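Local coordinates for protein nigritoxine (Vibrio nigripulchritudo, PDB 5M41) that is a bacterial toxin that acts on crustaceans and insects, with a fold new at the time of its description, at residues F550-N561 with I574-H585. Numbering follows the deposited sequence.
Sequences FDFRLQHKDDFN and IAVNNPYSFVHH
Two donors grip the carbonyl oxygen of His-556, just past the end of helix 546-555. Asn-577 ND2 donates to His-556 O at 3.0 Å. The backbone N of Asp-559 reaches the same oxygen from the opposite face of the carbonyl plane and closes a type I turn, His-556 to Asp-559. With CG anti to its carbonyl carbon (chi1 -72°), Asn-577 carries its amide into this turn. Its backbone is held as well: Asn-577 N donates to Asp-559 O at 2.9 Å, with the donor almost in line with the C=O. On the helix side, Arg-553 NH1 bonds to Asn-577 O at 3.0 Å, and the acceptor lies in the guanidinium plane. A water bridges Arg-553 NH1 and Val-576 O. The guanidinium has further partners in Glu-549, Tyr-511 and the ring of Phe-633.

Beyond the turn the two segments pair as antiparallel strands. Asn-561 and Ala-575 form a hydrogen-bonded pair; Phe-560 and Val-576 form the adjacent non-hydrogen-bonded pair. Val-576 CB sits over one face of the Phe-560 ring, 3.8 Å from its centroid, a CH-pi contact.

An apolar patch lies at the other end. Pro-579 CG packs 3.7 Å from Phe-550 CE1 and 3.8 Å from Leu-554 CD2. Tyr-580 OH meets the edge of the Phe-550 ring. Asn-578 OD1 accepts from Tyr-580 N at 2.9 Å, an Asx turn that helps shape the loop carrying Pro-579.

Strand 560-562 thus pairs with strand 571-576 as a hairpin at the edge of a six-stranded antiparallel sheet, while helix 546-555 packs on the loop leading from 571-576 to strand 583-589. Helix 625-632 packs on Phe-550 and Tyr-580, helix 688-704 touches Phe-560 and Asn-578, and strand 496-500 lies against Phe-552 and His-556.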
ATOM      1  N   PHE A 550     -24.334  -0.792  -2.614  1.00 44.51           N
ATOM      2  CA  PHE A 550     -23.416  -0.973  -1.479  1.00 44.32           C
ATOM      3  C   PHE A 550     -22.888   0.390  -1.022  1.00 44.29           C
ATOM      4  O   PHE A 550     -22.910   0.702   0.159  1.00 41.56           O
ATOM      5  CB  PHE A 550     -22.265  -1.933  -1.846  1.00 43.41           C
ATOM      6  CG  PHE A 550     -21.269  -2.161  -0.728  1.00 42.09           C
ATOM      7  CD1 PHE A 550     -21.530  -3.076   0.281  1.00 41.88           C
ATOM      8  CD2 PHE A 550     -20.061  -1.461  -0.702  1.00 42.05           C
ATOM      9  CE1 PHE A 550     -20.604  -3.307   1.292  1.00 40.39           C
ATOM     10  CE2 PHE A 550     -19.135  -1.685   0.307  1.00 43.31           C
ATOM     11  CZ  PHE A 550     -19.413  -2.609   1.309  1.00 40.60           C
ATOM     12  N   ASP A 551     -22.440   1.208  -1.973  1.00 46.80           N
ATOM     13  CA  ASP A 551     -21.936   2.535  -1.652  1.00 48.01           C
ATOM     14  C   ASP A 551     -23.070   3.415  -1.065  1.00 47.43           C
ATOM     15  O   ASP A 551     -22.880   4.118  -0.061  1.00 45.47           O
ATOM     16  CB  ASP A 551     -21.300   3.153  -2.903  1.00 50.41           C
ATOM     17  CG  ASP A 551     -20.791   4.562  -2.678  1.00 52.85           C
ATOM     18  OD1 ASP A 551     -19.900   4.772  -1.834  1.00 56.68           O
ATOM     19  OD2 ASP A 551     -21.275   5.479  -3.362  1.00 58.36           O
ATOM     20  N   PHE A 552     -24.259   3.355  -1.667  1.00 45.83           N
ATOM     21  CA  PHE A 552     -25.389   4.089  -1.102  1.00 45.34           C
ATOM     22  C   PHE A 552     -25.656   3.670   0.340  1.00 43.95           C
ATOM     23  O   PHE A 552     -25.868   4.514   1.218  1.00 43.90           O
ATOM     24  CB  PHE A 552     -26.659   3.914  -1.926  1.00 45.38           C
ATOM     25  CG  PHE A 552     -27.899   4.388  -1.216  1.00 45.81           C
ATOM     26  CD1 PHE A 552     -28.231   5.735  -1.203  1.00 47.31           C
ATOM     27  CD2 PHE A 552     -28.728   3.491  -0.558  1.00 44.79           C
ATOM     28  CE1 PHE A 552     -29.365   6.183  -0.546  1.00 46.54           C
ATOM     29  CE2 PHE A 552     -29.867   3.924   0.110  1.00 46.16           C
ATOM     30  CZ  PHE A 552     -30.188   5.276   0.112  1.00 47.86           C
ATOM     31  N   ARG A 553     -25.636   2.363   0.573  1.00 41.90           N
ATOM     32  CA  ARG A 553     -25.948   1.825   1.894  1.00 43.66           C
ATOM     33  C   ARG A 553     -24.932   2.240   2.943  1.00 43.76           C
ATOM     34  O   ARG A 553     -25.294   2.422   4.096  1.00 43.77           O
ATOM     35  CB  ARG A 553     -26.095   0.311   1.850  1.00 42.33           C
ATOM     36  CG  ARG A 553     -27.435  -0.160   1.301  1.00 44.62           C
ATOM     37  CD  ARG A 553     -27.472  -1.674   1.309  1.00 42.37           C
ATOM     38  NE  ARG A 553     -28.755  -2.237   0.907  1.00 42.21           N
ATOM     39  CZ  ARG A 553     -29.824  -2.361   1.694  1.00 43.59           C
ATOM     40  NH1 ARG A 553     -29.817  -1.923   2.959  1.00 43.20           N
ATOM     41  NH2 ARG A 553     -30.925  -2.918   1.201  1.00 43.18           N
ATOM     42  N   LEU A 554     -23.668   2.378   2.538  1.00 45.07           N
ATOM     43  CA  LEU A 554     -22.620   2.912   3.413  1.00 46.23           C
ATOM     44  C   LEU A 554     -22.820   4.413   3.657  1.00 48.00           C
ATOM     45  O   LEU A 554     -22.763   4.875   4.791  1.00 47.46           O
ATOM     46  CB  LEU A 554     -21.215   2.681   2.822  1.00 46.53           C
ATOM     47  CG  LEU A 554     -20.523   1.302   2.928  1.00 46.59           C
ATOM     48  CD1 LEU A 554     -19.146   1.381   2.272  1.00 45.90           C
ATOM     49  CD2 LEU A 554     -20.394   0.837   4.372  1.00 46.63           C
ATOM     50  N   GLN A 555     -23.032   5.165   2.582  1.00 48.70           N
ATOM     51  CA  GLN A 555     -23.218   6.617   2.666  1.00 48.97           C
ATOM     52  C   GLN A 555     -24.421   6.959   3.555  1.00 49.12           C
ATOM     53  O   GLN A 555     -24.366   7.898   4.337  1.00 48.96           O
ATOM     54  CB  GLN A 555     -23.408   7.180   1.257  1.00 50.88           C
ATOM     55  CG  GLN A 555     -23.217   8.684   1.116  1.00 52.89           C
ATOM     56  CD  GLN A 555     -23.481   9.147  -0.300  1.00 53.89           C
ATOM     57  OE1 GLN A 555     -24.562   9.645  -0.601  1.00 55.54           O
ATOM     58  NE2 GLN A 555     -22.516   8.937  -1.186  1.00 52.27           N
ATOM     59  N   HIS A 556     -25.483   6.166   3.467  1.00 48.97           N
ATOM     60  CA  HIS A 556     -26.677   6.346   4.310  1.00 48.95           C
ATOM     61  C   HIS A 556     -26.884   5.249   5.320  1.00 47.07           C
ATOM     62  O   HIS A 556     -28.033   4.835   5.624  1.00 46.92           O
ATOM     63  CB  HIS A 556     -27.883   6.567   3.418  1.00 51.70           C
ATOM     64  CG  HIS A 556     -27.792   7.848   2.650  1.00 54.49           C
ATOM     65  ND1 HIS A 556     -28.192   9.016   3.167  1.00 59.08           N
ATOM     66  CD2 HIS A 556     -27.228   8.134   1.411  1.00 54.17           C
ATOM     67  CE1 HIS A 556     -27.936  10.010   2.279  1.00 59.67           C
ATOM     68  NE2 HIS A 556     -27.352   9.465   1.208  1.00 58.62           N
ATOM     69  N   LYS A 557     -25.763   4.810   5.896  1.00 45.64           N
ATOM     70  CA  LYS A 557     -25.747   3.621   6.778  1.00 47.19           C
ATOM     71  C   LYS A 557     -26.593   3.740   8.037  1.00 47.43           C
ATOM     72  O   LYS A 557     -27.008   2.728   8.579  1.00 46.11           O
ATOM     73  CB  LYS A 557     -24.308   3.226   7.157  1.00 47.05           C
ATOM     74  CG  LYS A 557     -23.540   4.303   7.908  1.00 47.10           C
ATOM     75  CD  LYS A 557     -22.254   3.688   8.446  1.00 52.23           C
ATOM     76  CE  LYS A 557     -21.522   4.647   9.365  1.00 57.30           C
ATOM     77  NZ  LYS A 557     -20.317   3.967   9.931  1.00 60.97           N
ATOM     78  N   ASP A 558     -26.855   4.969   8.485  1.00 50.61           N
ATOM     79  CA  ASP A 558     -27.614   5.222   9.719  1.00 52.59           C
ATOM     80  C   ASP A 558     -29.137   5.275   9.574  1.00 51.72           C
ATOM     81  O   ASP A 558     -29.845   5.272  10.576  1.00 53.53           O
ATOM     82  CB  ASP A 558     -27.139   6.530  10.368  1.00 57.67           C
ATOM     83  CG  ASP A 558     -25.645   6.534  10.652  1.00 63.05           C
ATOM     84  OD1 ASP A 558     -25.149   5.557  11.257  1.00 63.37           O
ATOM     85  OD2 ASP A 558     -24.964   7.516  10.274  1.00 65.71           O
ATOM     86  N   ASP A 559     -29.651   5.345   8.347  1.00 53.35           N
ATOM     87  CA  ASP A 559     -31.101   5.521   8.147  1.00 49.13           C
ATOM     88  C   ASP A 559     -31.852   4.201   8.133  1.00 50.81           C
ATOM     89  O   ASP A 559     -31.347   3.192   7.622  1.00 47.10           O
ATOM     90  CB  ASP A 559     -31.411   6.268   6.847  1.00 51.52           C
ATOM     91  CG  ASP A 559     -30.650   7.593   6.713  1.00 52.83           C
ATOM     92  OD1 ASP A 559     -30.644   8.413   7.659  1.00 53.31           O
ATOM     93  OD2 ASP A 559     -30.062   7.817   5.633  1.00 54.45           O
ATOM     94  N   PHE A 560     -33.078   4.237   8.658  1.00 50.38           N
ATOM     95  CA  PHE A 560     -33.952   3.065   8.753  1.00 50.07           C
ATOM     96  C   PHE A 560     -35.123   3.211   7.804  1.00 50.39           C
ATOM     97  O   PHE A 560     -35.536   4.331   7.470  1.00 50.67           O
ATOM     98  CB  PHE A 560     -34.484   2.894  10.178  1.00 48.41           C
ATOM     99  CG  PHE A 560     -33.446   2.467  11.175  1.00 46.84           C
ATOM    100  CD1 PHE A 560     -33.409   1.141  11.634  1.00 46.05           C
ATOM    101  CD2 PHE A 560     -32.533   3.383  11.695  1.00 46.51           C
ATOM    102  CE1 PHE A 560     -32.467   0.731  12.568  1.00 44.54           C
ATOM    103  CE2 PHE A 560     -31.595   2.988  12.641  1.00 44.18           C
ATOM    104  CZ  PHE A 560     -31.553   1.659  13.067  1.00 45.30           C
ATOM    105  N   ASN A 561     -35.634   2.066   7.359  1.00 50.46           N
ATOM    106  CA  ASN A 561     -36.830   1.985   6.530  1.00 50.36           C
ATOM    107  C   ASN A 561     -37.700   0.890   7.077  1.00 52.90           C
ATOM    108  O   ASN A 561     -37.195  -0.036   7.726  1.00 51.38           O
ATOM    109  CB  ASN A 561     -36.482   1.639   5.087  1.00 50.07           C
ATOM    110  CG  ASN A 561     -35.703   2.727   4.410  1.00 52.47           C
ATOM    111  OD1 ASN A 561     -34.470   2.631   4.255  1.00 54.60           O
ATOM    112  ND2 ASN A 561     -36.394   3.790   4.039  1.00 49.14           N
ATOM    113  N   ILE A 574     -38.459  -2.733  10.876  1.00 48.33           N
ATOM    114  CA  ILE A 574     -37.670  -1.500  10.727  1.00 47.21           C
ATOM    115  C   ILE A 574     -36.180  -1.870  10.664  1.00 47.35           C
ATOM    116  O   ILE A 574     -35.620  -2.450  11.624  1.00 47.77           O
ATOM    117  CB  ILE A 574     -37.927  -0.495  11.885  1.00 47.34           C
ATOM    118  CG1 ILE A 574     -39.426  -0.423  12.275  1.00 49.17           C
ATOM    119  CG2 ILE A 574     -37.355   0.882  11.559  1.00 45.23           C
ATOM    120  CD1 ILE A 574     -40.335   0.205  11.229  1.00 49.77           C
ATOM    121  N   ALA A 575     -35.552  -1.558   9.533  1.00 46.69           N
ATOM    122  CA  ALA A 575     -34.209  -2.067   9.211  1.00 46.05           C
ATOM    123  C   ALA A 575     -33.263  -0.961   8.785  1.00 46.41           C
ATOM    124  O   ALA A 575     -33.616  -0.103   7.958  1.00 44.34           O
ATOM    125  CB  ALA A 575     -34.296  -3.120   8.108  1.00 45.95           C
ATOM    126  N   VAL A 576     -32.048  -1.003   9.323  1.00 42.83           N
ATOM    127  CA  VAL A 576     -31.055   0.007   9.012  1.00 41.96           C
ATOM    128  C   VAL A 576     -30.443  -0.267   7.611  1.00 41.35           C
ATOM    129  O   VAL A 576     -30.483  -1.409   7.135  1.00 42.39           O
ATOM    130  CB  VAL A 576     -29.992   0.108  10.146  1.00 41.82           C
ATOM    131  CG1 VAL A 576     -28.974  -1.024  10.064  1.00 38.50           C
ATOM    132  CG2 VAL A 576     -29.280   1.454  10.087  1.00 40.65           C
ATOM    133  N   ASN A 577     -29.946   0.774   6.929  1.00 39.78           N
ATOM    134  CA  ASN A 577     -29.346   0.604   5.609  1.00 39.81           C
ATOM    135  C   ASN A 577     -27.987  -0.092   5.614  1.00 39.64           C
ATOM    136  O   ASN A 577     -27.635  -0.762   4.623  1.00 40.25           O
ATOM    137  CB  ASN A 577     -29.160   1.939   4.909  1.00 39.45           C
ATOM    138  CG  ASN A 577     -30.461   2.543   4.440  1.00 40.54           C
ATOM    139  OD1 ASN A 577     -31.467   1.852   4.286  1.00 40.84           O
ATOM    140  ND2 ASN A 577     -30.439   3.848   4.193  1.00 39.93           N
ATOM    141  N   ASN A 578     -27.220   0.084   6.703  1.00 39.38           N
ATOM    142  CA  ASN A 578     -25.832  -0.452   6.794  1.00 38.26           C
ATOM    143  C   ASN A 578     -25.707  -1.819   6.136  1.00 37.69           C
ATOM    144  O   ASN A 578     -26.431  -2.752   6.511  1.00 38.16           O
ATOM    145  CB  ASN A 578     -25.389  -0.578   8.247  1.00 38.78           C
ATOM    146  CG  ASN A 578     -23.874  -0.754   8.382  1.00 41.35           C
ATOM    147  OD1 ASN A 578     -23.257  -1.623   7.733  1.00 38.69           O
ATOM    148  ND2 ASN A 578     -23.265   0.088   9.210  1.00 39.94           N
ATOM    149  N   PRO A 579     -24.799  -1.962   5.152  1.00 37.55           N
ATOM    150  CA  PRO A 579     -24.801  -3.233   4.434  1.00 38.46           C
ATOM    151  C   PRO A 579     -24.272  -4.416   5.260  1.00 38.25           C
ATOM    152  O   PRO A 579     -24.419  -5.542   4.844  1.00 39.07           O
ATOM    153  CB  PRO A 579     -23.905  -2.957   3.213  1.00 39.35           C
ATOM    154  CG  PRO A 579     -23.021  -1.844   3.632  1.00 39.14           C
ATOM    155  CD  PRO A 579     -23.765  -1.033   4.649  1.00 38.60           C
ATOM    156  N   TYR A 580     -23.702  -4.145   6.428  1.00 37.82           N
ATOM    157  CA  TYR A 580     -23.221  -5.193   7.340  1.00 39.20           C
ATOM    158  C   TYR A 580     -24.208  -5.492   8.467  1.00 38.64           C
ATOM    159  O   TYR A 580     -23.837  -6.086   9.479  1.00 40.04           O
ATOM    160  CB  TYR A 580     -21.875  -4.766   7.949  1.00 37.59           C
ATOM    161  CG  TYR A 580     -20.758  -4.662   6.929  1.00 36.66           C
ATOM    162  CD1 TYR A 580     -19.984  -5.773   6.589  1.00 37.09           C
ATOM    163  CD2 TYR A 580     -20.470  -3.452   6.320  1.00 37.61           C
ATOM    164  CE1 TYR A 580     -18.951  -5.671   5.654  1.00 38.02           C
ATOM    165  CE2 TYR A 580     -19.438  -3.333   5.402  1.00 37.86           C
ATOM    166  CZ  TYR A 580     -18.696  -4.440   5.061  1.00 38.67           C
ATOM    167  OH  TYR A 580     -17.691  -4.280   4.152  1.00 40.35           O
ATOM    168  N   SER A 581     -25.441  -5.016   8.329  1.00 38.60           N
ATOM    169  CA  SER A 581     -26.472  -5.252   9.335  1.00 39.24           C
ATOM    170  C   SER A 581     -27.089  -6.631   9.201  1.00 40.36           C
ATOM    171  O   SER A 581     -27.546  -7.002   8.103  1.00 41.16           O
ATOM    172  CB  SER A 581     -27.588  -4.226   9.192  1.00 40.98           C
ATOM    173  OG  SER A 581     -28.657  -4.569  10.050  1.00 40.58           O
ATOM    174  N   PHE A 582     -27.140  -7.362  10.323  1.00 38.60           N
ATOM    175  CA  PHE A 582     -27.772  -8.694  10.397  1.00 39.48           C
ATOM    176  C   PHE A 582     -28.899  -8.711  11.420  1.00 41.29           C
ATOM    177  O   PHE A 582     -29.325  -9.789  11.898  1.00 41.91           O
ATOM    178  CB  PHE A 582     -26.735  -9.788  10.693  1.00 38.73           C
ATOM    179  CG  PHE A 582     -25.723  -9.949   9.594  1.00 37.79           C
ATOM    180  CD1 PHE A 582     -26.003 -10.752   8.488  1.00 37.80           C
ATOM    181  CD2 PHE A 582     -24.519  -9.249   9.631  1.00 38.10           C
ATOM    182  CE1 PHE A 582     -25.092 -10.860   7.442  1.00 38.40           C
ATOM    183  CE2 PHE A 582     -23.599  -9.347   8.584  1.00 38.11           C
ATOM    184  CZ  PHE A 582     -23.890 -10.155   7.493  1.00 38.74           C
ATOM    185  N   VAL A 583     -29.392  -7.508  11.728  1.00 40.87           N
ATOM    186  CA  VAL A 583     -30.490  -7.314  12.680  1.00 41.00           C
ATOM    187  C   VAL A 583     -31.526  -6.337  12.134  1.00 43.13           C
ATOM    188  O   VAL A 583     -31.273  -5.608  11.174  1.00 42.64           O
ATOM    189  CB  VAL A 583     -29.995  -6.779  14.057  1.00 41.16           C
ATOM    190  CG1 VAL A 583     -29.081  -7.796  14.747  1.00 37.50           C
ATOM    191  CG2 VAL A 583     -29.298  -5.424  13.910  1.00 37.23           C
ATOM    192  N   HIS A 584     -32.693  -6.331  12.766  1.00 44.24           N
ATOM    193  CA  HIS A 584     -33.710  -5.310  12.548  1.00 45.82           C
ATOM    194  C   HIS A 584     -34.586  -5.350  13.759  1.00 45.93           C
ATOM    195  O   HIS A 584     -34.454  -6.274  14.590  1.00 45.45           O
ATOM    196  CB  HIS A 584     -34.496  -5.554  11.256  1.00 47.20           C
ATOM    197  CG  HIS A 584     -35.158  -6.912  11.187  1.00 49.91           C
ATOM    198  ND1 HIS A 584     -36.325  -7.188  11.815  1.00 52.69           N
ATOM    199  CD2 HIS A 584     -34.784  -8.075  10.530  1.00 50.45           C
ATOM    200  CE1 HIS A 584     -36.673  -8.462  11.573  1.00 51.81           C
ATOM    201  NE2 HIS A 584     -35.730  -9.007  10.790  1.00 52.93           N
ATOM    202  N   HIS A 585     -35.448  -4.344  13.918  1.00 45.75           N
ATOM    203  CA  HIS A 585     -36.469  -4.408  14.952  1.00 47.70           C
ATOM    204  C   HIS A 585     -37.852  -4.376  14.363  1.00 49.84           C
ATOM    205  O   HIS A 585     -38.035  -3.967  13.224  1.00 51.56           O
ATOM    206  CB  HIS A 585     -36.290  -3.354  16.042  1.00 47.07           C
ATOM    207  CG  HIS A 585     -36.342  -1.924  15.551  1.00 51.12           C
ATOM    208  ND1 HIS A 585     -37.467  -1.179  15.593  1.00 50.69           N
ATOM    209  CD2 HIS A 585     -35.334  -1.087  15.055  1.00 50.29           C
ATOM    210  CE1 HIS A 585     -37.200   0.061  15.135  1.00 51.20           C
ATOM    211  NE2 HIS A 585     -35.892   0.110  14.800  1.00 50.68           N
TER
HETATM  212  O   HOH W   1     -31.921  -2.425   4.904  1.00 35.65           O